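Local coordinates for protein putative lipase/esterase (Lactobacillus plantarum WCFS1, PDB 3BXP) that probably hydrolyses carboxylic ester bonds, as a putative lipase/esterase of the alpha/beta-hydrolase clan whose natural substrate is not established, at residues A149-Y155 / K192-Q198; P156-A162 / I208-Y213; H121-T125 / L180-L186; I40-G44 / V70-Q74. All coordinates share one frame. Residue numbers count along the deposited sequence, not the author numbering.

Contact 1 of 4, residues A149-Y155 / K192-Q198; sequences AAIILGY and KPAFVWQ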
# COMPACT_ATOMS: atom_id res chain seq x y z
N ALA B 149 12.86 10.29 13.87
CA ALA B 149 12.55 11.08 12.68
C ALA B 149 11.47 10.42 11.83
O ALA B 149 10.83 11.07 11.00
CB ALA B 149 13.82 11.16 11.89
N ALA B 150 11.35 9.11 11.98
CA ALA B 150 10.44 8.27 11.14
C ALA B 150 10.31 6.88 11.71
O ALA B 150 11.09 6.46 12.56
CB ALA B 150 10.94 8.16 9.70
N ILE B 151 9.35 6.15 11.17
CA ILE B 151 9.12 4.77 11.61
C ILE B 151 8.91 3.90 10.38
O ILE B 151 8.54 4.39 9.30
CB ILE B 151 7.89 4.61 12.64
CG1 ILE B 151 6.50 4.74 11.98
CG2 ILE B 151 8.07 5.57 13.83
CD1 ILE B 151 5.31 4.43 12.91
N ILE B 152 9.18 2.63 10.58
CA ILE B 152 8.91 1.56 9.60
C ILE B 152 8.11 0.53 10.35
O ILE B 152 8.47 0.19 11.48
CB ILE B 152 10.24 0.91 9.06
CG1 ILE B 152 11.00 1.87 8.13
CG2 ILE B 152 9.92 -0.39 8.32
CD1 ILE B 152 12.41 1.41 7.78
N LEU B 153 7.01 0.09 9.74
CA LEU B 153 6.16 -0.94 10.33
C LEU B 153 5.96 -2.08 9.38
O LEU B 153 5.51 -1.89 8.25
CB LEU B 153 4.78 -0.38 10.74
CG LEU B 153 4.75 0.78 11.75
CD1 LEU B 153 3.31 1.29 11.90
CD2 LEU B 153 5.27 0.24 13.10
N GLY B 154 6.32 -3.29 9.82
CA GLY B 154 6.02 -4.52 9.05
C GLY B 154 5.02 -5.38 9.77
O GLY B 154 5.19 -5.69 10.97
N TYR B 155 3.98 -5.76 9.06
CA TYR B 155 2.88 -6.51 9.63
C TYR B 155 2.61 -6.10 11.10
O TYR B 155 2.55 -6.96 11.96
CB TYR B 155 3.13 -8.02 9.51
CG TYR B 155 4.53 -8.51 9.80
CD1 TYR B 155 5.52 -8.35 8.88
CD2 TYR B 155 4.84 -9.15 10.97
CE1 TYR B 155 6.81 -8.83 9.11
CE2 TYR B 155 6.12 -9.62 11.24
CZ TYR B 155 7.10 -9.45 10.32
OH TYR B 155 8.35 -9.93 10.55
N LYS B 192 5.47 11.19 13.37
CA LYS B 192 6.56 11.21 12.35
C LYS B 192 6.14 10.33 11.18
O LYS B 192 5.30 9.44 11.31
CB LYS B 192 7.88 10.69 12.90
CG LYS B 192 8.41 11.40 14.12
CD LYS B 192 8.58 12.89 13.88
CE LYS B 192 9.00 13.58 15.21
NZ LYS B 192 9.35 15.02 15.02
N PRO B 193 6.73 10.56 10.00
CA PRO B 193 6.41 9.78 8.82
C PRO B 193 6.62 8.26 9.01
O PRO B 193 7.51 7.80 9.72
CB PRO B 193 7.40 10.34 7.77
CG PRO B 193 7.58 11.71 8.19
CD PRO B 193 7.68 11.63 9.69
N ALA B 194 5.82 7.51 8.26
CA ALA B 194 5.87 6.08 8.36
C ALA B 194 5.85 5.37 7.00
O ALA B 194 5.15 5.74 6.09
CB ALA B 194 4.71 5.57 9.25
N PHE B 195 6.64 4.33 6.94
CA PHE B 195 6.57 3.32 5.89
C PHE B 195 5.98 2.10 6.51
O PHE B 195 6.53 1.49 7.44
CB PHE B 195 7.99 3.06 5.34
CG PHE B 195 8.07 2.01 4.23
CD1 PHE B 195 8.11 0.65 4.50
CD2 PHE B 195 8.18 2.41 2.91
CE1 PHE B 195 8.17 -0.26 3.49
CE2 PHE B 195 8.24 1.48 1.91
CZ PHE B 195 8.23 0.13 2.20
N VAL B 196 4.85 1.68 5.96
CA VAL B 196 4.11 0.53 6.46
C VAL B 196 4.01 -0.52 5.34
O VAL B 196 3.72 -0.20 4.18
CB VAL B 196 2.70 0.97 6.92
CG1 VAL B 196 1.88 -0.16 7.52
CG2 VAL B 196 2.73 2.16 7.87
N TRP B 197 4.25 -1.76 5.68
CA TRP B 197 4.04 -2.90 4.74
C TRP B 197 3.45 -4.08 5.45
O TRP B 197 3.61 -4.27 6.67
CB TRP B 197 5.32 -3.29 3.98
CG TRP B 197 6.32 -3.99 4.80
CD1 TRP B 197 7.27 -3.41 5.61
CD2 TRP B 197 6.48 -5.41 4.97
NE1 TRP B 197 8.00 -4.36 6.23
CE2 TRP B 197 7.53 -5.60 5.87
CE3 TRP B 197 5.81 -6.53 4.47
CZ2 TRP B 197 7.95 -6.87 6.24
CZ3 TRP B 197 6.26 -7.79 4.84
CH2 TRP B 197 7.31 -7.95 5.72
N GLN B 198 2.71 -4.87 4.69
CA GLN B 198 2.18 -6.12 5.19
C GLN B 198 1.85 -7.01 4.03
O GLN B 198 1.83 -6.56 2.91
CB GLN B 198 0.94 -5.88 6.05
CG GLN B 198 0.36 -7.12 6.74
CD GLN B 198 -0.54 -6.78 7.92
OE1 GLN B 198 -1.05 -5.66 8.03
NE2 GLN B 198 -0.78 -7.76 8.77

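Contact 2 of 4, residues P156-A162 / I208-Y213; sequences PVIDLTA and INSLKY. With PGR (R-1,2-propanediol), chain K.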
# COMPACT_ATOMS: atom_id res chain seq x y z
N PRO B 156 2.35 -4.81 11.35
CA PRO B 156 2.27 -4.41 12.75
C PRO B 156 0.95 -4.75 13.38
O PRO B 156 -0.08 -4.68 12.73
CB PRO B 156 2.32 -2.92 12.66
CG PRO B 156 1.65 -2.61 11.36
CD PRO B 156 2.20 -3.63 10.46
N VAL B 157 1.01 -5.14 14.65
CA VAL B 157 -0.19 -5.07 15.50
C VAL B 157 -0.43 -3.60 15.79
O VAL B 157 0.49 -2.87 16.19
CB VAL B 157 -0.03 -5.88 16.78
CG1 VAL B 157 -1.20 -5.64 17.75
CG2 VAL B 157 0.20 -7.40 16.48
N ILE B 158 -1.67 -3.14 15.62
CA ILE B 158 -1.98 -1.73 15.74
C ILE B 158 -3.12 -1.51 16.72
O ILE B 158 -3.11 -0.55 17.52
CB ILE B 158 -2.40 -1.15 14.37
CG1 ILE B 158 -1.17 -1.11 13.43
CG2 ILE B 158 -3.10 0.21 14.47
CD1 ILE B 158 0.05 -0.17 13.94
N ASP B 159 -4.13 -2.37 16.63
CA ASP B 159 -5.35 -2.23 17.47
C ASP B 159 -5.65 -3.54 18.17
O ASP B 159 -5.94 -4.57 17.52
CB ASP B 159 -6.49 -1.69 16.60
CG ASP B 159 -7.79 -1.46 17.36
OD1 ASP B 159 -7.97 -1.98 18.48
OD2 ASP B 159 -8.68 -0.78 16.77
N LEU B 160 -5.51 -3.52 19.50
CA LEU B 160 -5.61 -4.71 20.33
C LEU B 160 -7.03 -5.23 20.44
O LEU B 160 -7.26 -6.24 21.11
CB LEU B 160 -5.00 -4.49 21.73
CG LEU B 160 -3.52 -4.09 21.76
CD1 LEU B 160 -3.03 -3.98 23.22
CD2 LEU B 160 -2.68 -5.10 21.01
N THR B 161 -7.96 -4.56 19.77
CA THR B 161 -9.33 -5.01 19.67
C THR B 161 -9.65 -5.60 18.30
O THR B 161 -10.74 -6.08 18.07
CB THR B 161 -10.35 -3.90 19.93
OG1 THR B 161 -10.36 -2.98 18.82
CG2 THR B 161 -10.07 -3.14 21.28
N ALA B 162 -8.68 -5.58 17.39
CA ALA B 162 -8.92 -5.91 15.98
C ALA B 162 -8.66 -7.39 15.58
O ALA B 162 -8.55 -7.73 14.39
CB ALA B 162 -8.13 -4.95 15.07
N ILE B 208 -6.22 -5.72 8.81
CA ILE B 208 -6.99 -4.55 9.19
C ILE B 208 -6.17 -3.63 10.09
O ILE B 208 -6.44 -2.43 10.21
CB ILE B 208 -8.30 -4.96 9.90
CG1 ILE B 208 -9.27 -3.79 9.94
CG2 ILE B 208 -8.00 -5.53 11.23
CD1 ILE B 208 -9.80 -3.29 8.57
N ASN B 209 -5.18 -4.18 10.76
CA ASN B 209 -4.34 -3.40 11.64
C ASN B 209 -3.60 -2.32 10.85
O ASN B 209 -3.57 -1.15 11.21
CB ASN B 209 -3.32 -4.30 12.35
CG ASN B 209 -3.91 -5.02 13.57
OD1 ASN B 209 -4.07 -4.43 14.61
ND2 ASN B 209 -4.15 -6.34 13.44
N SER B 210 -2.91 -2.72 9.79
CA SER B 210 -2.14 -1.72 9.04
C SER B 210 -3.08 -0.73 8.35
O SER B 210 -2.76 0.45 8.22
CB SER B 210 -1.14 -2.37 8.08
OG SER B 210 -1.77 -3.25 7.16
N LEU B 211 -4.22 -1.21 7.87
CA LEU B 211 -5.20 -0.35 7.19
C LEU B 211 -5.65 0.74 8.16
O LEU B 211 -5.82 1.88 7.81
CB LEU B 211 -6.42 -1.18 6.74
CG LEU B 211 -6.17 -2.08 5.55
CD1 LEU B 211 -7.26 -3.15 5.44
CD2 LEU B 211 -6.09 -1.26 4.21
N LYS B 212 -5.84 0.35 9.41
CA LYS B 212 -6.30 1.29 10.45
C LYS B 212 -5.23 2.39 10.71
O LYS B 212 -5.55 3.58 10.75
CB LYS B 212 -6.61 0.56 11.75
CG LYS B 212 -7.89 -0.20 11.75
CD LYS B 212 -7.98 -1.19 12.92
CE LYS B 212 -9.37 -1.70 13.20
NZ LYS B 212 -10.12 -0.77 14.17
N TYR B 213 -3.97 2.01 10.85
CA TYR B 213 -2.91 3.01 11.12
C TYR B 213 -2.75 3.94 9.88
O TYR B 213 -2.63 5.16 9.96
CB TYR B 213 -1.59 2.31 11.43
CG TYR B 213 -0.58 3.24 11.99
CD1 TYR B 213 -0.79 3.86 13.20
CD2 TYR B 213 0.59 3.55 11.30
CE1 TYR B 213 0.12 4.77 13.74
CE2 TYR B 213 1.51 4.46 11.83
CZ TYR B 213 1.28 5.05 13.04
OH TYR B 213 2.21 5.97 13.56
C1 PGR K . -8.36 -7.72 7.02
C2 PGR K . -9.82 -7.48 6.63
C3 PGR K . -10.59 -8.79 6.50
O1 PGR K . -8.11 -8.04 8.42
O2 PGR K . -10.58 -6.61 7.50
O HOH W 1 -4.92 -6.96 16.37
O HOH W 2 -10.93 -3.32 16.09

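Contact 3 of 4, residues H121-T125 / L180-L186; sequences HVVAT and LWAAQRL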
# COMPACT_ATOMS: atom_id res chain seq x y z
N HIS B 121 3.32 -2.63 17.34
CA HIS B 121 2.39 -1.93 18.26
C HIS B 121 3.17 -0.96 19.11
O HIS B 121 2.80 0.20 19.25
CB HIS B 121 1.62 -2.87 19.10
CG HIS B 121 0.48 -2.23 19.81
ND1 HIS B 121 0.58 -1.73 21.10
CD2 HIS B 121 -0.77 -1.93 19.39
CE1 HIS B 121 -0.59 -1.24 21.47
NE2 HIS B 121 -1.43 -1.35 20.45
N VAL B 122 4.27 -1.41 19.65
CA VAL B 122 5.11 -0.53 20.47
C VAL B 122 5.55 0.75 19.71
O VAL B 122 5.38 1.89 20.21
CB VAL B 122 6.37 -1.29 21.05
CG1 VAL B 122 7.31 -0.31 21.77
CG2 VAL B 122 5.97 -2.45 21.98
N VAL B 123 6.12 0.54 18.52
CA VAL B 123 6.57 1.65 17.65
C VAL B 123 5.43 2.61 17.24
O VAL B 123 5.56 3.85 17.29
CB VAL B 123 7.38 1.10 16.43
CG1 VAL B 123 7.72 2.22 15.44
CG2 VAL B 123 8.65 0.42 16.94
N ALA B 124 4.32 2.05 16.80
CA ALA B 124 3.19 2.85 16.33
C ALA B 124 2.63 3.65 17.49
O ALA B 124 2.33 4.85 17.40
CB ALA B 124 2.12 1.94 15.67
N THR B 125 2.56 3.01 18.64
CA THR B 125 2.06 3.71 19.83
C THR B 125 3.05 4.84 20.23
O THR B 125 2.64 5.96 20.58
CB THR B 125 1.86 2.73 20.98
OG1 THR B 125 0.88 1.74 20.58
CG2 THR B 125 1.37 3.43 22.29
N LEU B 180 -4.12 3.00 25.13
CA LEU B 180 -2.99 2.47 24.36
C LEU B 180 -3.42 1.29 23.55
O LEU B 180 -2.59 0.64 22.93
CB LEU B 180 -1.86 2.05 25.29
CG LEU B 180 -1.24 3.20 26.07
CD1 LEU B 180 -0.24 2.70 27.13
CD2 LEU B 180 -0.67 4.22 25.11
N TRP B 181 -4.73 0.97 23.57
CA TRP B 181 -5.18 -0.20 22.79
C TRP B 181 -5.04 -0.03 21.29
O TRP B 181 -4.60 -0.95 20.59
CB TRP B 181 -6.62 -0.57 23.16
CG TRP B 181 -6.68 -1.23 24.45
CD1 TRP B 181 -5.64 -1.69 25.21
CD2 TRP B 181 -7.88 -1.52 25.20
NE1 TRP B 181 -6.12 -2.25 26.39
CE2 TRP B 181 -7.49 -2.16 26.39
CE3 TRP B 181 -9.24 -1.29 24.96
CZ2 TRP B 181 -8.41 -2.58 27.34
CZ3 TRP B 181 -10.16 -1.70 25.92
CH2 TRP B 181 -9.74 -2.34 27.09
N ALA B 182 -5.46 1.14 20.81
CA ALA B 182 -5.60 1.45 19.39
C ALA B 182 -4.66 2.56 18.99
O ALA B 182 -4.95 3.75 19.16
CB ALA B 182 -7.04 1.82 19.07
N ALA B 183 -3.50 2.17 18.45
CA ALA B 183 -2.46 3.11 18.12
C ALA B 183 -2.88 4.13 17.06
O ALA B 183 -2.40 5.22 17.01
CB ALA B 183 -1.19 2.38 17.64
N GLN B 184 -3.79 3.75 16.18
CA GLN B 184 -4.20 4.68 15.14
C GLN B 184 -4.95 5.88 15.75
O GLN B 184 -5.03 6.97 15.17
CB GLN B 184 -5.06 3.96 14.10
CG GLN B 184 -6.49 3.61 14.46
CD GLN B 184 -6.68 2.35 15.34
OE1 GLN B 184 -5.71 1.85 15.93
NE2 GLN B 184 -7.92 1.83 15.40
N ARG B 185 -5.54 5.65 16.92
CA ARG B 185 -6.31 6.69 17.58
C ARG B 185 -5.41 7.76 18.21
O ARG B 185 -5.90 8.82 18.65
CB ARG B 185 -7.26 6.13 18.63
CG ARG B 185 -8.38 5.29 18.05
CD ARG B 185 -9.33 4.85 19.17
NE ARG B 185 -10.45 4.05 18.68
CZ ARG B 185 -11.44 4.55 17.96
NH1 ARG B 185 -11.41 5.84 17.64
NH2 ARG B 185 -12.44 3.78 17.56
N LEU B 186 -4.12 7.50 18.24
CA LEU B 186 -3.14 8.43 18.82
C LEU B 186 -2.38 9.22 17.74
O LEU B 186 -1.47 10.00 18.04
CB LEU B 186 -2.15 7.68 19.72
CG LEU B 186 -2.76 6.80 20.84
CD1 LEU B 186 -1.71 6.06 21.66
CD2 LEU B 186 -3.61 7.63 21.74
O HOH W 3 0.10 6.36 17.25

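Contact 4 of 4, residues I40-G44 / V70-Q74; sequences ICPGG and VLNYQ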
# COMPACT_ATOMS: atom_id res chain seq x y z
N ILE B 40 15.14 -1.54 16.26
CA ILE B 40 14.22 -2.63 15.83
C ILE B 40 13.51 -3.20 17.06
O ILE B 40 14.17 -3.67 18.03
CB ILE B 40 14.97 -3.75 15.06
CG1 ILE B 40 15.53 -3.26 13.72
CG2 ILE B 40 14.01 -4.94 14.83
CD1 ILE B 40 16.58 -4.21 13.12
N CYS B 41 12.17 -3.05 17.07
CA CYS B 41 11.33 -3.66 18.06
C CYS B 41 10.78 -4.95 17.42
O CYS B 41 10.00 -4.87 16.51
CB CYS B 41 10.19 -2.72 18.49
SG CYS B 41 10.82 -1.32 19.43
N PRO B 42 11.26 -6.12 17.85
CA PRO B 42 10.92 -7.41 17.21
C PRO B 42 9.44 -7.81 17.33
O PRO B 42 8.67 -7.27 18.18
CB PRO B 42 11.79 -8.43 17.95
CG PRO B 42 12.83 -7.63 18.66
CD PRO B 42 12.23 -6.30 18.97
N GLY B 43 9.03 -8.78 16.53
CA GLY B 43 7.72 -9.41 16.79
C GLY B 43 7.70 -10.36 17.96
O GLY B 43 8.60 -10.33 18.79
N GLY B 44 6.65 -11.20 18.06
CA GLY B 44 6.61 -12.18 19.09
C GLY B 44 5.36 -12.17 19.97
O GLY B 44 5.32 -12.82 21.01
N VAL B 70 18.72 -3.58 18.49
CA VAL B 70 17.52 -4.38 18.74
C VAL B 70 17.13 -4.21 20.18
O VAL B 70 17.99 -4.34 21.05
CB VAL B 70 17.76 -5.87 18.38
CG1 VAL B 70 16.48 -6.69 18.73
CG2 VAL B 70 18.14 -6.01 16.86
N LEU B 71 15.86 -3.84 20.39
CA LEU B 71 15.26 -3.50 21.68
C LEU B 71 14.29 -4.60 22.08
O LEU B 71 13.26 -4.77 21.47
CB LEU B 71 14.53 -2.17 21.62
CG LEU B 71 13.60 -1.96 22.85
CD1 LEU B 71 14.28 -2.05 24.21
CD2 LEU B 71 12.86 -0.62 22.60
N ASN B 72 14.68 -5.40 23.07
CA ASN B 72 13.83 -6.44 23.60
C ASN B 72 12.91 -5.89 24.67
O ASN B 72 13.19 -5.98 25.81
CB ASN B 72 14.71 -7.57 24.13
CG ASN B 72 15.14 -8.60 23.06
OD1 ASN B 72 14.87 -8.48 21.86
ND2 ASN B 72 15.78 -9.66 23.53
N TYR B 73 11.82 -5.30 24.24
CA TYR B 73 10.89 -4.53 25.10
C TYR B 73 10.12 -5.48 26.03
O TYR B 73 10.03 -6.70 25.82
CB TYR B 73 9.96 -3.65 24.21
CG TYR B 73 9.25 -4.53 23.22
CD1 TYR B 73 8.16 -5.27 23.62
CD2 TYR B 73 9.71 -4.68 21.90
CE1 TYR B 73 7.50 -6.15 22.75
CE2 TYR B 73 9.07 -5.58 21.02
CZ TYR B 73 7.98 -6.31 21.45
OH TYR B 73 7.39 -7.22 20.59
N GLN B 74 9.52 -4.89 27.05
CA GLN B 74 8.75 -5.64 28.03
C GLN B 74 7.74 -6.60 27.42
O GLN B 74 6.90 -6.22 26.59
CB GLN B 74 7.99 -4.63 28.89
CG GLN B 74 7.34 -5.18 30.07
CD GLN B 74 8.31 -5.77 31.03
OE1 GLN B 74 9.22 -5.10 31.49
NE2 GLN B 74 8.15 -7.05 31.34
O HOH W 4 6.50 -9.73 21.35

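Contact 1 of 4, residues A149-Y155 / K192-Q198
This is a parallel pairing of neighbouring strands in the central sheet. The axes of strand segments 150-154 and 194-198 approach to 4.7 Å, with directions 4° apart. Five backbone hydrogen bonds form the ladder. Ile151 N donates to Pro193 O (2.9 Å) and Phe195 N to Ile151 O (3.0 Å). Leu153 N donates to Phe195 O (2.7 Å), Trp197 N to Leu153 O (2.9 Å) and Tyr155 N to Trp197 O (2.8 Å). Ile151, Leu153, Ala194 and Val196 share one face, where Ile151 CG1 lies 3.4 Å from Ala194 CB. Ile152, Phe195 and Trp197 lie on the other. There Gly154 CA makes a CH-pi contact 3.7 Å from the centroid of the five-membered ring of Trp197. A side chain on Gly154 would collide with this indole. The Tyr155 edge meets the Trp197 six-membered ring, offset edge-to-face, centroids 5.3 Å apart. The strands belong to a beta-alpha-beta unit with helix 168-174. Helices 118-129 and 208-219 cover the Ile151 face, and helix 258-269 packs on Phe195.

Contact 2 of 4, residues P156-A162 / I208-Y213
Asn209 OD1 accepts two backbone hydrogen bonds, from Ile158 N and Asp159 N, both 2.9 Å. One side-chain oxygen thus satisfies two successive amides of an irregular loop. Asp159 OD2 forms a salt bridge with Lys212 NZ at 3.0 Å, and accepts from Gln184. Asp159 OD1 takes the amide of Thr161 (Thr161 N to Asp159 OD1, 2.9 Å), an Asx turn within the type I turn 159-162. Water 1 lies 2.8 Å from Asp159 O and accepts from Asn209 ND2 at 3.1 Å. Farther out the contact is apolar. Ile158 CD1 rests 3.9 Å from Tyr213 CB, and Ala162 CB meets Ile208 CG2 at 3.9 Å. The propanediol, probably from the crystallisation liquor, receives a weak bond from Ile208 N to its O1 (3.0 Å) and binds Gln215 of the second subunit. Asn209 and Lys212 lie about one helical turn apart. The loop after strand 150-154 is held to the first turns of helix 208-219 by amide, charge and water contacts rather than by packing alone.

Contact 3 of 4, residues H121-T125 / L180-L186
His121 opens the contact. Its NE2 donates to Trp181 O at 3.2 Å, and its CE1 lies 3.1 Å from Leu180 O. Both carbonyls sit at the edge of the imidazole ring, near its plane. ND1 is engaged on the other side by the hydroxyl of Tyr83, so the side chain bridges two loops. Ala124 then packs its CB 3.9 Å from Ala183 CB. Water 3 joins the two backbones here, donating to Ala124 O (2.7 Å) and to Ala183 O (2.8 Å). Thr125 makes the last contacts. Its CG2 touches Leu180 CD2 at 3.6 Å and Leu186 CD1 at 4.1 Å, while its OG1 lies 3.7 Å from Ala183 CB. That hydroxyl bonds back to its own helix, Thr125 OG1 to His121 O at 2.8 Å. Ala183 points its methyl group at the helix, and its CA comes within 4.9 Å of Thr125 CA. A GxSxG pattern (Gly115, Ser117, Gly119) runs from the end of strand 110-116 into the start of helix 118-129, with Ser117 at the turn, consistent with the nucleophile elbow of alpha/beta-hydrolases. The contact thus packs the loop before strand 194-199 against the helix that leaves this probable elbow.

Contact 4 of 4, residues I40-G44 / V70-Q74
Val70 pairs with Ile40 in a parallel bridge, with their CA atoms 4.7 Å apart. Both side chains lie on the same face, where Ile40 CB is 4.3 Å from Val70 CG2. Val70 CG1 also meets Pro42 CG at 3.8 Å. Leu71 carries the backbone bond of the pairing: its N donates to Ile40 O at 2.9 Å and is nearly linear. Its CD2 packs 3.8 Å from Cys41 SG. Leu71 O lies 3.1 Å from Pro42 CD, so the proline ring, which has no amide hydrogen to donate, sits beside this carbonyl as the strands end. Asn72 is the centre of an inverse gamma turn, with a weak bond from Tyr73 N to Leu71 O (3.2 Å). Tyr73 points toward segment 40-44. Its OH donates to Pro42 O at 2.7 Å, and water 4 donates to the same Tyr73 OH at 2.8 Å. Cys41 CB lies 4.0 Å from Tyr73 CD2, with an oblique sulfur-aromatic contact. Strands 35-41 and 67-72 form a beta-alpha-beta unit with helix 54-63. Strand 110-116 lies beyond Cys41, and strand 16-23 beyond Val70. Helix 85-99 packs on Leu71 and Tyr73, and helix 118-129 packs on Cys41 and Tyr73.

Contact 4 comes first along the chain and closes before the others open. Contacts 1, 2 and 3 interleave, their segments alternating. Contacts 1 and 4 lie in the same mixed sheet, centres about 15 Å apart, with strand 110-116 between them. Helix 118-129 links them: Val123 touches Ile151 and Leu153 of contact 1 and Cys41 of contact 4. Contacts 2 and 3 are closest, centres about 8 Å apart. There the loop 156-162 meets 180-186 through Ile158 with Ala183 and Leu160 with Trp181. Contact 2 joins contact 1 through Ser210 and Gln198. Tyr155, Val157 and Tyr73 (contacts 1, 2 and 4) touch residues of the probable nucleophile elbow; contact 3 lies on the helix leaving it.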